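PDB 7CPO: beta2-microglobulin from Anolis carolinensis, which serves as the light chain of the MHC class I complex and probably supports the heavy chain in displaying peptides to T cells. Local coordinates for residues P5-Y10 / C25-F30; I35-L40 / F78-E83; Q50-S55 / F62-Y67. One frame throughout, in Å; residues are numbered along the deposited sequence.

Interaction 1: P5-Y10 / C25-F30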
ATOM      1  N   PRO B   5      12.426  -5.345   5.068  1.00 31.37           N
ATOM      2  CA  PRO B   5      11.589  -4.142   5.047  1.00 28.56           C
ATOM      3  C   PRO B   5      12.387  -2.863   4.818  1.00 32.72           C
ATOM      4  O   PRO B   5      13.466  -2.673   5.379  1.00 42.04           O
ATOM      5  CB  PRO B   5      10.933  -4.148   6.436  1.00 25.38           C
ATOM      6  CG  PRO B   5      11.751  -5.064   7.261  1.00 25.57           C
ATOM      7  CD  PRO B   5      12.255  -6.106   6.316  1.00 29.27           C
ATOM      8  N   SER B   6      11.837  -1.989   3.972  1.00 33.83           N
ATOM      9  CA  SER B   6      12.197  -0.575   3.948  1.00 27.60           C
ATOM     10  C   SER B   6      11.246   0.163   4.882  1.00 32.48           C
ATOM     11  O   SER B   6      10.020   0.038   4.751  1.00 30.94           O
ATOM     12  CB  SER B   6      12.086   0.002   2.539  1.00 21.28           C
ATOM     13  OG  SER B   6      13.033  -0.601   1.679  1.00 52.33           O
ATOM     14  N   VAL B   7      11.802   0.923   5.820  1.00 32.52           N
ATOM     15  CA  VAL B   7      11.050   1.450   6.951  1.00 24.67           C
ATOM     16  C   VAL B   7      11.239   2.961   7.020  1.00 26.21           C
ATOM     17  O   VAL B   7      12.269   3.494   6.604  1.00 33.13           O
ATOM     18  CB  VAL B   7      11.493   0.750   8.258  1.00 26.22           C
ATOM     19  CG1 VAL B   7      10.774   1.322   9.508  1.00 30.42           C
ATOM     20  CG2 VAL B   7      11.255  -0.737   8.136  1.00 22.22           C
ATOM     21  N   GLN B   8      10.221   3.655   7.528  1.00 24.78           N
ATOM     22  CA  GLN B   8      10.247   5.104   7.643  1.00 23.68           C
ATOM     23  C   GLN B   8       9.369   5.516   8.818  1.00 26.30           C
ATOM     24  O   GLN B   8       8.281   4.968   9.007  1.00 28.16           O
ATOM     25  CB  GLN B   8       9.770   5.754   6.345  1.00 26.20           C
ATOM     26  CG  GLN B   8       9.693   7.252   6.347  1.00 28.26           C
ATOM     27  CD  GLN B   8       9.931   7.826   4.963  1.00 30.53           C
ATOM     28  OE1 GLN B   8      11.056   7.812   4.463  1.00 36.21           O
ATOM     29  NE2 GLN B   8       8.867   8.327   4.330  1.00 23.90           N
ATOM     30  N   VAL B   9       9.854   6.463   9.612  1.00 23.34           N
ATOM     31  CA  VAL B   9       9.134   6.984  10.768  1.00 23.98           C
ATOM     32  C   VAL B   9       8.920   8.481  10.583  1.00 22.03           C
ATOM     33  O   VAL B   9       9.776   9.183  10.032  1.00 25.77           O
ATOM     34  CB  VAL B   9       9.894   6.697  12.080  1.00 39.16           C
ATOM     35  CG1 VAL B   9      10.048   5.194  12.283  1.00 30.07           C
ATOM     36  CG2 VAL B   9      11.257   7.406  12.090  1.00 23.84           C
ATOM     37  N   TYR B  10       7.768   8.975  11.039  1.00 24.62           N
ATOM     38  CA  TYR B  10       7.427  10.378  10.811  1.00 23.70           C
ATOM     39  C   TYR B  10       6.224  10.747  11.673  1.00 31.98           C
ATOM     40  O   TYR B  10       5.473   9.873  12.119  1.00 29.43           O
ATOM     41  CB  TYR B  10       7.120  10.653   9.331  1.00 22.81           C
ATOM     42  CG  TYR B  10       6.166   9.635   8.725  1.00 26.05           C
ATOM     43  CD1 TYR B  10       4.814   9.926   8.564  1.00 22.81           C
ATOM     44  CD2 TYR B  10       6.617   8.373   8.338  1.00 24.62           C
ATOM     45  CE1 TYR B  10       3.936   8.984   8.027  1.00 28.03           C
ATOM     46  CE2 TYR B  10       5.751   7.426   7.817  1.00 30.21           C
ATOM     47  CZ  TYR B  10       4.414   7.737   7.654  1.00 25.31           C
ATOM     48  OH  TYR B  10       3.571   6.792   7.121  1.00 27.15           O
ATOM     49  N   CYS B  25       4.925   4.628  11.917  1.00 30.34           N
ATOM     50  CA  CYS B  25       6.000   3.775  11.432  1.00 24.13           C
ATOM     51  C   CYS B  25       5.473   2.946  10.262  1.00 27.01           C
ATOM     52  O   CYS B  25       4.435   2.284  10.373  1.00 26.96           O
ATOM     53  CB  CYS B  25       6.550   2.884  12.547  1.00 22.53           C
ATOM     54  SG  CYS B  25       7.888   1.788  11.978  1.00 31.74           S
ATOM     55  N   TYR B  26       6.186   2.987   9.140  1.00 28.22           N
ATOM     56  CA  TYR B  26       5.706   2.425   7.884  1.00 22.84           C
ATOM     57  C   TYR B  26       6.769   1.517   7.288  1.00 24.84           C
ATOM     58  O   TYR B  26       7.930   1.914   7.152  1.00 31.01           O
ATOM     59  CB  TYR B  26       5.336   3.536   6.905  1.00 22.84           C
ATOM     60  CG  TYR B  26       4.859   3.038   5.572  1.00 31.31           C
ATOM     61  CD1 TYR B  26       3.660   2.346   5.449  1.00 24.98           C
ATOM     62  CD2 TYR B  26       5.608   3.260   4.424  1.00 30.14           C
ATOM     63  CE1 TYR B  26       3.225   1.891   4.215  1.00 25.48           C
ATOM     64  CE2 TYR B  26       5.184   2.806   3.198  1.00 24.83           C
ATOM     65  CZ  TYR B  26       3.992   2.119   3.097  1.00 26.24           C
ATOM     66  OH  TYR B  26       3.567   1.665   1.871  1.00 26.99           O
ATOM     67  N   ALA B  27       6.373   0.299   6.952  1.00 20.15           N
ATOM     68  CA  ALA B  27       7.255  -0.705   6.390  1.00 23.01           C
ATOM     69  C   ALA B  27       6.692  -1.153   5.056  1.00 26.62           C
ATOM     70  O   ALA B  27       5.478  -1.305   4.906  1.00 30.88           O
ATOM     71  CB  ALA B  27       7.403  -1.913   7.312  1.00 21.63           C
ATOM     72  N   GLU B  28       7.574  -1.369   4.091  1.00 28.36           N
ATOM     73  CA  GLU B  28       7.146  -1.777   2.770  1.00 26.97           C
ATOM     74  C   GLU B  28       8.263  -2.594   2.140  1.00 27.66           C
ATOM     75  O   GLU B  28       9.372  -2.676   2.672  1.00 32.45           O
ATOM     76  CB  GLU B  28       6.758  -0.561   1.912  1.00 31.26           C
ATOM     77  CG  GLU B  28       7.910   0.328   1.448  1.00 28.02           C
ATOM     78  CD  GLU B  28       7.481   1.282   0.339  1.00 33.43           C
ATOM     79  OE1 GLU B  28       6.261   1.444   0.150  1.00 37.98           O
ATOM     80  OE2 GLU B  28       8.343   1.877  -0.341  1.00 42.23           O
ATOM     81  N   SER B  29       7.941  -3.237   1.020  1.00 24.03           N
ATOM     82  CA  SER B  29       8.898  -3.943   0.179  1.00 22.17           C
ATOM     83  C   SER B  29       9.441  -5.218   0.822  1.00 25.07           C
ATOM     84  O   SER B  29      10.492  -5.706   0.418  1.00 29.33           O
ATOM     85  CB  SER B  29      10.047  -3.012  -0.225  1.00 27.25           C
ATOM     86  OG  SER B  29       9.529  -1.854  -0.859  1.00 37.62           O
ATOM     87  N   PHE B  30       8.736  -5.811   1.786  1.00 32.12           N
ATOM     88  CA  PHE B  30       9.227  -7.002   2.475  1.00 27.53           C
ATOM     89  C   PHE B  30       8.400  -8.232   2.113  1.00 29.32           C
ATOM     90  O   PHE B  30       7.297  -8.152   1.567  1.00 21.87           O
ATOM     91  CB  PHE B  30       9.235  -6.805   4.000  1.00 27.21           C
ATOM     92  CG  PHE B  30       7.881  -6.461   4.588  1.00 26.34           C
ATOM     93  CD1 PHE B  30       7.050  -7.458   5.087  1.00 27.87           C
ATOM     94  CD2 PHE B  30       7.443  -5.140   4.642  1.00 23.84           C
ATOM     95  CE1 PHE B  30       5.807  -7.145   5.626  1.00 29.57           C
ATOM     96  CE2 PHE B  30       6.202  -4.820   5.174  1.00 22.14           C
ATOM     97  CZ  PHE B  30       5.388  -5.825   5.670  1.00 26.86           C
TER
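Cys25 faces Val9 in a non-hydrogen-bonded antiparallel pair. Its SG is anti to the backbone N (chi1 179°), on the sheet face that also carries Val7, Val9 and Ala27. Val7 CG1 packs on Cys25 SG at 3.8 Å, and Val9 CG1 touches the same sulfur. The sulfur is one half of the disulfide to Cys80. Tyr26 follows and forms a hydrogen-bonded pair with Gln8. Tyr26 N donates to Gln8 O at 2.9 Å, nearly along the C=O axis, and Gln8 N answers to Tyr26 O. The Tyr26 side chain leaves on the other face. Tyr10 lies beside it, pointing the same way. Tyr10 CG takes the crowded position between backbone N and carbonyl carbon (chi1 48°), and its ring meets Tyr26 CB edge-on. Tyr10 OH ends 3.7 Å from Tyr26 CB. That hydroxyl is hydrogen-bonded to Pro237 O of the MHC class I antigen chain, and Gln8 NE2 bonds to Leu234 O and Ser236 OG of the same chain. Ala27 returns to the disulfide face, where its CB meets Val7 CG2 at 4.1 Å. Its CA-H points at Ser6 O, with Ala27 CA 3.3 Å from that oxygen. Glu28 pairs with Ser6 through two backbone bonds; Ser6 N to Glu28 O measures 2.9 Å. The Glu28 carboxylate reaches Lys57 in a salt bridge. At Ser29 the chain turns a corner. Phe30 then crosses Pro5 at about a right angle, with Phe30 CB 3.9 Å from Pro5 CD. This is the hairpin of the first two strands, A and B, of an immunoglobulin C1-set domain: one face looks into the sandwich, and the face of Gln8 and Tyr26, with Tyr10 beside them, meets the heavy chain.

Interaction 2: I35-L40 / F78-E83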
ATOM      1  N   ILE B  35       5.388  -9.674  10.194  1.00 46.63           N
ATOM      2  CA  ILE B  35       6.270  -8.599  10.623  1.00 38.57           C
ATOM      3  C   ILE B  35       5.703  -8.021  11.911  1.00 47.76           C
ATOM      4  O   ILE B  35       4.484  -7.942  12.093  1.00 48.69           O
ATOM      5  CB  ILE B  35       6.424  -7.525   9.519  1.00 40.38           C
ATOM      6  CG1 ILE B  35       7.672  -6.661   9.752  1.00 38.76           C
ATOM      7  CG2 ILE B  35       5.166  -6.667   9.420  1.00 27.18           C
ATOM      8  CD1 ILE B  35       7.981  -5.681   8.601  1.00 35.59           C
ATOM      9  N   ASN B  36       6.594  -7.636  12.816  1.00 42.77           N
ATOM     10  CA  ASN B  36       6.178  -7.026  14.066  1.00 44.16           C
ATOM     11  C   ASN B  36       6.786  -5.636  14.164  1.00 42.65           C
ATOM     12  O   ASN B  36       8.002  -5.468  14.026  1.00 42.23           O
ATOM     13  CB  ASN B  36       6.563  -7.887  15.266  1.00 51.01           C
ATOM     14  CG  ASN B  36       5.994  -7.337  16.554  1.00 65.67           C
ATOM     15  OD1 ASN B  36       4.787  -7.426  16.795  1.00 60.72           O
ATOM     16  ND2 ASN B  36       6.852  -6.750  17.387  1.00 66.17           N
ATOM     17  N   ILE B  37       5.928  -4.646  14.402  1.00 41.70           N
ATOM     18  CA  ILE B  37       6.287  -3.238  14.382  1.00 36.12           C
ATOM     19  C   ILE B  37       5.775  -2.629  15.673  1.00 35.16           C
ATOM     20  O   ILE B  37       4.565  -2.629  15.919  1.00 31.11           O
ATOM     21  CB  ILE B  37       5.685  -2.519  13.168  1.00 26.15           C
ATOM     22  CG1 ILE B  37       6.277  -3.098  11.885  1.00 35.83           C
ATOM     23  CG2 ILE B  37       5.932  -1.033  13.269  1.00 26.59           C
ATOM     24  CD1 ILE B  37       5.362  -3.041  10.708  1.00 30.81           C
ATOM     25  N   THR B  38       6.689  -2.117  16.494  1.00 44.10           N
ATOM     26  CA  THR B  38       6.363  -1.597  17.815  1.00 29.99           C
ATOM     27  C   THR B  38       6.793  -0.141  17.898  1.00 33.89           C
ATOM     28  O   THR B  38       7.966   0.176  17.672  1.00 37.53           O
ATOM     29  CB  THR B  38       7.043  -2.415  18.915  1.00 37.96           C
ATOM     30  OG1 THR B  38       6.593  -3.772  18.852  1.00 48.20           O
ATOM     31  CG2 THR B  38       6.700  -1.848  20.279  1.00 39.77           C
ATOM     32  N   LEU B  39       5.840   0.737  18.210  1.00 33.26           N
ATOM     33  CA  LEU B  39       6.126   2.147  18.445  1.00 37.12           C
ATOM     34  C   LEU B  39       6.703   2.326  19.835  1.00 36.28           C
ATOM     35  O   LEU B  39       6.118   1.860  20.818  1.00 43.10           O
ATOM     36  CB  LEU B  39       4.860   2.986  18.322  1.00 38.44           C
ATOM     37  CG  LEU B  39       4.362   3.323  16.929  1.00 35.15           C
ATOM     38  CD1 LEU B  39       4.615   2.155  15.975  1.00 33.92           C
ATOM     39  CD2 LEU B  39       2.892   3.686  17.026  1.00 34.40           C
ATOM     40  N   LEU B  40       7.832   3.023  19.924  1.00 36.08           N
ATOM     41  CA  LEU B  40       8.514   3.245  21.191  1.00 34.71           C
ATOM     42  C   LEU B  40       8.579   4.730  21.501  1.00 36.51           C
ATOM     43  O   LEU B  40       8.861   5.550  20.619  1.00 37.40           O
ATOM     44  CB  LEU B  40       9.925   2.670  21.179  1.00 31.80           C
ATOM     45  CG  LEU B  40      10.025   1.184  20.859  1.00 38.59           C
ATOM     46  CD1 LEU B  40      11.477   0.801  20.613  1.00 33.31           C
ATOM     47  CD2 LEU B  40       9.418   0.368  21.989  1.00 42.63           C
ATOM     48  N   PHE B  78      11.105   9.357  20.152  1.00 47.03           N
ATOM     49  CA  PHE B  78      10.199   8.442  19.471  1.00 32.80           C
ATOM     50  C   PHE B  78      10.958   7.560  18.490  1.00 37.24           C
ATOM     51  O   PHE B  78      11.827   8.037  17.750  1.00 41.50           O
ATOM     52  CB  PHE B  78       9.118   9.215  18.734  1.00 34.62           C
ATOM     53  CG  PHE B  78       8.290  10.075  19.631  1.00 42.26           C
ATOM     54  CD1 PHE B  78       7.226   9.540  20.329  1.00 32.00           C
ATOM     55  CD2 PHE B  78       8.594  11.420  19.794  1.00 43.66           C
ATOM     56  CE1 PHE B  78       6.468  10.323  21.158  1.00 39.69           C
ATOM     57  CE2 PHE B  78       7.833  12.215  20.617  1.00 36.77           C
ATOM     58  CZ  PHE B  78       6.766  11.666  21.303  1.00 46.64           C
ATOM     59  N   ALA B  79      10.607   6.277  18.470  1.00 32.08           N
ATOM     60  CA  ALA B  79      11.297   5.328  17.613  1.00 36.33           C
ATOM     61  C   ALA B  79      10.376   4.156  17.289  1.00 40.24           C
ATOM     62  O   ALA B  79       9.252   4.050  17.795  1.00 31.91           O
ATOM     63  CB  ALA B  79      12.605   4.850  18.255  1.00 28.84           C
ATOM     64  N   CYS B  80      10.874   3.274  16.426  1.00 29.00           N
ATOM     65  CA  CYS B  80      10.083   2.174  15.912  1.00 36.21           C
ATOM     66  C   CYS B  80      10.962   0.934  15.863  1.00 33.95           C
ATOM     67  O   CYS B  80      12.063   0.971  15.315  1.00 34.38           O
ATOM     68  CB  CYS B  80       9.518   2.513  14.520  1.00 35.77           C
ATOM     69  SG  CYS B  80       8.800   1.090  13.671  1.00 60.44           S
ATOM     70  N   LYS B  81      10.480  -0.156  16.440  1.00 32.73           N
ATOM     71  CA  LYS B  81      11.203  -1.417  16.461  1.00 32.97           C
ATOM     72  C   LYS B  81      10.546  -2.373  15.473  1.00 39.04           C
ATOM     73  O   LYS B  81       9.379  -2.746  15.645  1.00 39.90           O
ATOM     74  CB  LYS B  81      11.209  -2.001  17.872  1.00 39.61           C
ATOM     75  CG  LYS B  81      11.986  -3.293  18.045  1.00 41.37           C
ATOM     76  CD  LYS B  81      11.754  -3.838  19.453  1.00 42.92           C
ATOM     77  CE  LYS B  81      12.012  -5.334  19.545  1.00 56.81           C
ATOM     78  NZ  LYS B  81      11.766  -5.850  20.932  1.00 45.39           N
ATOM     79  N   VAL B  82      11.297  -2.771  14.448  1.00 47.49           N
ATOM     80  CA  VAL B  82      10.824  -3.666  13.394  1.00 47.42           C
ATOM     81  C   VAL B  82      11.534  -5.008  13.536  1.00 42.45           C
ATOM     82  O   VAL B  82      12.770  -5.063  13.543  1.00 39.75           O
ATOM     83  CB  VAL B  82      11.082  -3.072  11.998  1.00 44.07           C
ATOM     84  CG1 VAL B  82      10.674  -4.069  10.906  1.00 39.23           C
ATOM     85  CG2 VAL B  82      10.369  -1.732  11.839  1.00 34.51           C
ATOM     86  N   GLU B  83      10.757  -6.083  13.631  1.00 39.46           N
ATOM     87  CA  GLU B  83      11.279  -7.445  13.626  1.00 49.46           C
ATOM     88  C   GLU B  83      10.753  -8.190  12.405  1.00 45.83           C
ATOM     89  O   GLU B  83       9.556  -8.116  12.097  1.00 43.45           O
ATOM     90  CB  GLU B  83      10.881  -8.186  14.898  1.00 39.83           C
ATOM     91  CG  GLU B  83      11.134  -7.403  16.150  1.00 51.73           C
ATOM     92  CD  GLU B  83      10.360  -7.956  17.312  1.00 55.23           C
ATOM     93  OE1 GLU B  83       9.416  -7.289  17.790  1.00 59.11           O
ATOM     94  OE2 GLU B  83      10.680  -9.081  17.728  1.00 61.35           O
TER
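Asn36 CG is anti to the backbone N (chi1 -173°), while Glu83 CG is anti to the carbonyl carbon (chi1 -48°). These torsions lay the two side chains side by side, pointing the same way. Asn36 ND2 donates to Glu83 OE1 at 2.7 Å. The donor comes from above the carboxylate plane, and amide and carboxylate planes stand 89° apart. A second, weak bond runs from Asn36 ND2 to Thr38 OG1 at 3.3 Å. The same nitrogen thus ties the side chain both across the strands and along its own strand. The backbones of Asn36 and Glu83 also bond in both directions; Glu83 N reaches Asn36 O at 2.9 Å. The Thr38-Lys81 and Leu40-Ala79 pairs repeat this pattern. Strands 36-41 and 78-83 are the C and F strands, the central pair of one sheet of the immunoglobulin sandwich. Leu40 N meets Ala79 O at 2.8 Å from above the carbonyl plane, whereas Ala79 N lies in the plane of the Leu40 carbonyl. On the Asn36 face, the Leu40 side chain crosses Lys81 obliquely, and its CD1 touches Lys81 CB at 3.9 Å. The opposite face carries Ile37, Leu39, Cys80 and Val82 and looks toward the other sheet. Cys80 SG is disulfide-bonded to Cys25. Ile37 CG2, anti to its backbone N, lies 3.6 Å from Cys80 SG. At the end of the pairing, Ile35 CD1 reaches over to Val82 CG1 at 3.9 Å.

Interaction 3: Q50-S55 / F62-Y67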
ATOM      1  N   GLN B  50      -2.498   1.882  16.641  1.00 40.22           N
ATOM      2  CA  GLN B  50      -3.331   1.390  15.554  1.00 30.57           C
ATOM      3  C   GLN B  50      -2.462   0.855  14.427  1.00 30.74           C
ATOM      4  O   GLN B  50      -1.327   1.301  14.241  1.00 36.66           O
ATOM      5  CB  GLN B  50      -4.212   2.494  15.009  1.00 36.84           C
ATOM      6  CG  GLN B  50      -5.026   3.159  16.073  1.00 43.24           C
ATOM      7  CD  GLN B  50      -6.492   3.036  15.797  1.00 50.16           C
ATOM      8  OE1 GLN B  50      -7.083   3.904  15.155  1.00 58.05           O
ATOM      9  NE2 GLN B  50      -7.094   1.942  16.253  1.00 48.83           N
ATOM     10  N   GLN B  51      -3.014  -0.085  13.653  1.00 38.80           N
ATOM     11  CA  GLN B  51      -2.312  -0.628  12.493  1.00 30.73           C
ATOM     12  C   GLN B  51      -3.265  -0.901  11.332  1.00 35.22           C
ATOM     13  O   GLN B  51      -4.349  -1.463  11.514  1.00 34.81           O
ATOM     14  CB  GLN B  51      -1.551  -1.901  12.865  1.00 30.44           C
ATOM     15  CG  GLN B  51      -2.354  -3.175  12.873  1.00 23.24           C
ATOM     16  CD  GLN B  51      -1.455  -4.380  12.957  1.00 38.90           C
ATOM     17  OE1 GLN B  51      -0.337  -4.287  13.471  1.00 44.35           O
ATOM     18  NE2 GLN B  51      -1.925  -5.521  12.447  1.00 39.79           N
ATOM     19  N   SER B  52      -2.844  -0.504  10.137  1.00 38.61           N
ATOM     20  CA  SER B  52      -3.622  -0.695   8.926  1.00 31.31           C
ATOM     21  C   SER B  52      -3.698  -2.169   8.559  1.00 27.74           C
ATOM     22  O   SER B  52      -2.898  -2.998   9.007  1.00 27.13           O
ATOM     23  CB  SER B  52      -2.995   0.070   7.757  1.00 22.51           C
ATOM     24  OG  SER B  52      -1.822  -0.614   7.340  1.00 27.06           O
ATOM     25  N   ASP B  53      -4.648  -2.482   7.682  1.00 29.08           N
ATOM     26  CA  ASP B  53      -4.716  -3.831   7.146  1.00 25.76           C
ATOM     27  C   ASP B  53      -3.518  -4.101   6.234  1.00 30.77           C
ATOM     28  O   ASP B  53      -2.742  -3.201   5.882  1.00 33.65           O
ATOM     29  CB  ASP B  53      -6.040  -4.044   6.411  1.00 30.01           C
ATOM     30  CG  ASP B  53      -7.246  -3.905   7.335  1.00 37.34           C
ATOM     31  OD1 ASP B  53      -8.235  -3.241   6.948  1.00 28.87           O
ATOM     32  OD2 ASP B  53      -7.193  -4.449   8.462  1.00 37.29           O
ATOM     33  N   LEU B  54      -3.354  -5.372   5.874  1.00 24.82           N
ATOM     34  CA  LEU B  54      -2.190  -5.824   5.125  1.00 33.62           C
ATOM     35  C   LEU B  54      -2.479  -5.800   3.625  1.00 28.70           C
ATOM     36  O   LEU B  54      -3.342  -6.534   3.136  1.00 29.70           O
ATOM     37  CB  LEU B  54      -1.795  -7.229   5.576  1.00 33.94           C
ATOM     38  CG  LEU B  54      -0.662  -7.889   4.797  1.00 31.75           C
ATOM     39  CD1 LEU B  54       0.667  -7.203   5.116  1.00 25.95           C
ATOM     40  CD2 LEU B  54      -0.614  -9.378   5.104  1.00 28.07           C
ATOM     41  N   SER B  55      -1.748  -4.974   2.896  1.00 27.50           N
ATOM     42  CA  SER B  55      -1.845  -4.934   1.446  1.00 35.69           C
ATOM     43  C   SER B  55      -0.457  -5.124   0.841  1.00 28.23           C
ATOM     44  O   SER B  55       0.548  -5.212   1.554  1.00 21.41           O
ATOM     45  CB  SER B  55      -2.473  -3.619   0.976  1.00 30.96           C
ATOM     46  OG  SER B  55      -1.568  -2.546   1.193  1.00 41.75           O
ATOM     47  N   PHE B  62       4.820  -6.579   0.558  1.00 22.65           N
ATOM     48  CA  PHE B  62       3.805  -6.177   1.515  1.00 27.59           C
ATOM     49  C   PHE B  62       4.060  -4.784   2.087  1.00 23.96           C
ATOM     50  O   PHE B  62       5.167  -4.255   2.022  1.00 21.50           O
ATOM     51  CB  PHE B  62       3.759  -7.213   2.620  1.00 24.19           C
ATOM     52  CG  PHE B  62       3.260  -8.539   2.147  1.00 26.61           C
ATOM     53  CD1 PHE B  62       1.892  -8.779   2.056  1.00 20.25           C
ATOM     54  CD2 PHE B  62       4.149  -9.537   1.759  1.00 23.91           C
ATOM     55  CE1 PHE B  62       1.413 -10.003   1.608  1.00 22.54           C
ATOM     56  CE2 PHE B  62       3.685 -10.757   1.305  1.00 21.55           C
ATOM     57  CZ  PHE B  62       2.309 -10.995   1.228  1.00 27.41           C
ATOM     58  N   GLU B  63       2.991  -4.185   2.624  1.00 30.90           N
ATOM     59  CA  GLU B  63       3.034  -2.875   3.268  1.00 30.73           C
ATOM     60  C   GLU B  63       2.225  -2.925   4.558  1.00 32.29           C
ATOM     61  O   GLU B  63       1.217  -3.633   4.650  1.00 25.24           O
ATOM     62  CB  GLU B  63       2.460  -1.746   2.394  1.00 23.33           C
ATOM     63  CG  GLU B  63       2.669  -1.901   0.911  1.00 31.70           C
ATOM     64  CD  GLU B  63       1.791  -0.956   0.099  1.00 41.38           C
ATOM     65  OE1 GLU B  63       0.591  -0.803   0.440  1.00 39.70           O
ATOM     66  OE2 GLU B  63       2.310  -0.360  -0.876  1.00 37.19           O
ATOM     67  N   ARG B  64       2.658  -2.135   5.544  1.00 40.93           N
ATOM     68  CA  ARG B  64       2.009  -2.095   6.850  1.00 26.14           C
ATOM     69  C   ARG B  64       2.297  -0.757   7.513  1.00 32.92           C
ATOM     70  O   ARG B  64       3.458  -0.336   7.596  1.00 28.60           O
ATOM     71  CB  ARG B  64       2.494  -3.242   7.742  1.00 29.44           C
ATOM     72  CG  ARG B  64       1.930  -3.214   9.165  1.00 40.79           C
ATOM     73  CD  ARG B  64       0.524  -3.788   9.209  1.00 46.57           C
ATOM     74  NE  ARG B  64       0.539  -5.241   9.084  1.00 53.54           N
ATOM     75  CZ  ARG B  64      -0.551  -5.996   9.037  1.00 57.04           C
ATOM     76  NH1 ARG B  64      -1.750  -5.434   9.104  1.00 58.83           N
ATOM     77  NH2 ARG B  64      -0.439  -7.313   8.934  1.00 58.41           N
ATOM     78  N   LEU B  65       1.247  -0.107   8.000  1.00 31.10           N
ATOM     79  CA  LEU B  65       1.346   1.170   8.685  1.00 26.53           C
ATOM     80  C   LEU B  65       0.918   0.997  10.136  1.00 33.19           C
ATOM     81  O   LEU B  65      -0.060   0.301  10.425  1.00 30.76           O
ATOM     82  CB  LEU B  65       0.483   2.230   8.002  1.00 20.83           C
ATOM     83  CG  LEU B  65       0.475   3.590   8.702  1.00 32.57           C
ATOM     84  CD1 LEU B  65       1.833   4.316   8.575  1.00 20.04           C
ATOM     85  CD2 LEU B  65      -0.654   4.421   8.145  1.00 19.89           C
ATOM     86  N   VAL B  66       1.670   1.618  11.045  1.00 34.37           N
ATOM     87  CA  VAL B  66       1.461   1.519  12.484  1.00 22.75           C
ATOM     88  C   VAL B  66       1.564   2.920  13.052  1.00 26.20           C
ATOM     89  O   VAL B  66       2.513   3.648  12.741  1.00 30.80           O
ATOM     90  CB  VAL B  66       2.494   0.589  13.146  1.00 31.86           C
ATOM     91  CG1 VAL B  66       2.206   0.449  14.629  1.00 31.72           C
ATOM     92  CG2 VAL B  66       2.488  -0.794  12.470  1.00 32.28           C
ATOM     93  N   TYR B  67       0.590   3.317  13.861  1.00 25.01           N
ATOM     94  CA  TYR B  67       0.589   4.703  14.304  1.00 24.85           C
ATOM     95  C   TYR B  67      -0.145   4.842  15.631  1.00 30.52           C
ATOM     96  O   TYR B  67      -0.856   3.938  16.079  1.00 28.76           O
ATOM     97  CB  TYR B  67      -0.012   5.626  13.235  1.00 25.37           C
ATOM     98  CG  TYR B  67      -1.446   5.312  12.884  1.00 26.26           C
ATOM     99  CD1 TYR B  67      -2.497   5.969  13.511  1.00 30.96           C
ATOM    100  CD2 TYR B  67      -1.752   4.364  11.922  1.00 34.06           C
ATOM    101  CE1 TYR B  67      -3.821   5.675  13.200  1.00 33.77           C
ATOM    102  CE2 TYR B  67      -3.077   4.066  11.597  1.00 32.88           C
ATOM    103  CZ  TYR B  67      -4.103   4.726  12.238  1.00 43.10           C
ATOM    104  OH  TYR B  67      -5.412   4.429  11.915  1.00 45.73           O
TER
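This contact is an antiparallel beta hairpin at one border of a sheet of the immunoglobulin sandwich. It joins strand 49-56, the D strand, outermost within this chain, to strand 62-70, the E strand. The pairing is not continuous. Gln50 and Tyr67 share two backbone bonds, but the register shifts by one residue before Ser55 meets Glu63. Ser52 spans the irregular part. Ser52 N donates to Leu65 O, and Ser52 OG accepts Leu65 N at 3.2 Å while giving its own proton to Asp53 O. Arg64 fills the same region from the other strand. Bends at chi2 (80°) and chi3 (74°) fold its chain toward residues 51-54. Arg64 NH1 donates to Ser52 O at 2.7 Å, with the oxygen in the guanidinium plane. Leu54 CB lies over one face, 3.6 Å from Arg64 NH2. Gln51 NE2 lies over the opposite face, 3.3 Å from Arg64 NH1, with the amide plane tilted 26° from the guanidinium; both are donors, so no hydrogen bond joins them. An alanine in place of Arg64 would probably loosen the irregular part of strand 49-56, because the bond to Ser52 O and the flat group between Gln51 and Leu54 would be lost. Farther along, Leu54 CD1 packs on Phe62 CD1 at 3.7 Å. Both segments touch the MHC class I antigen chain; from 50-55, Leu54 O accepts a bond from its Ser25 and Asp53 OD1 one from its Ser37. At the other end, Gln50 CB sits over the face of the Tyr67 ring, 3.8 Å from its centroid, in a CH-pi contact.

Overall arrangement
Interactions 1 and 3 belong to one sheet, where strands 21-30 and 62-70 are neighbours. Cys25 N probably bonds to Val66 O, and Ala27 O to Arg64 N. Interaction 2 lies in the facing sheet. The Cys25-Cys80 disulfide joins interactions 1 and 2, and Leu39 CD1 packs closely on Val66 CG1 between interactions 2 and 3. All three give apolar side chains to the core, interaction 3 through Val66. Interactions 1 and 2 carry polar pairs or subunit contacts on their outer faces. Interaction 3 lies at a sheet border. It has two exposed residues and a broken ladder, and it relies more on polar side chains. Interactions 1 and 3 both also meet the heavy chain.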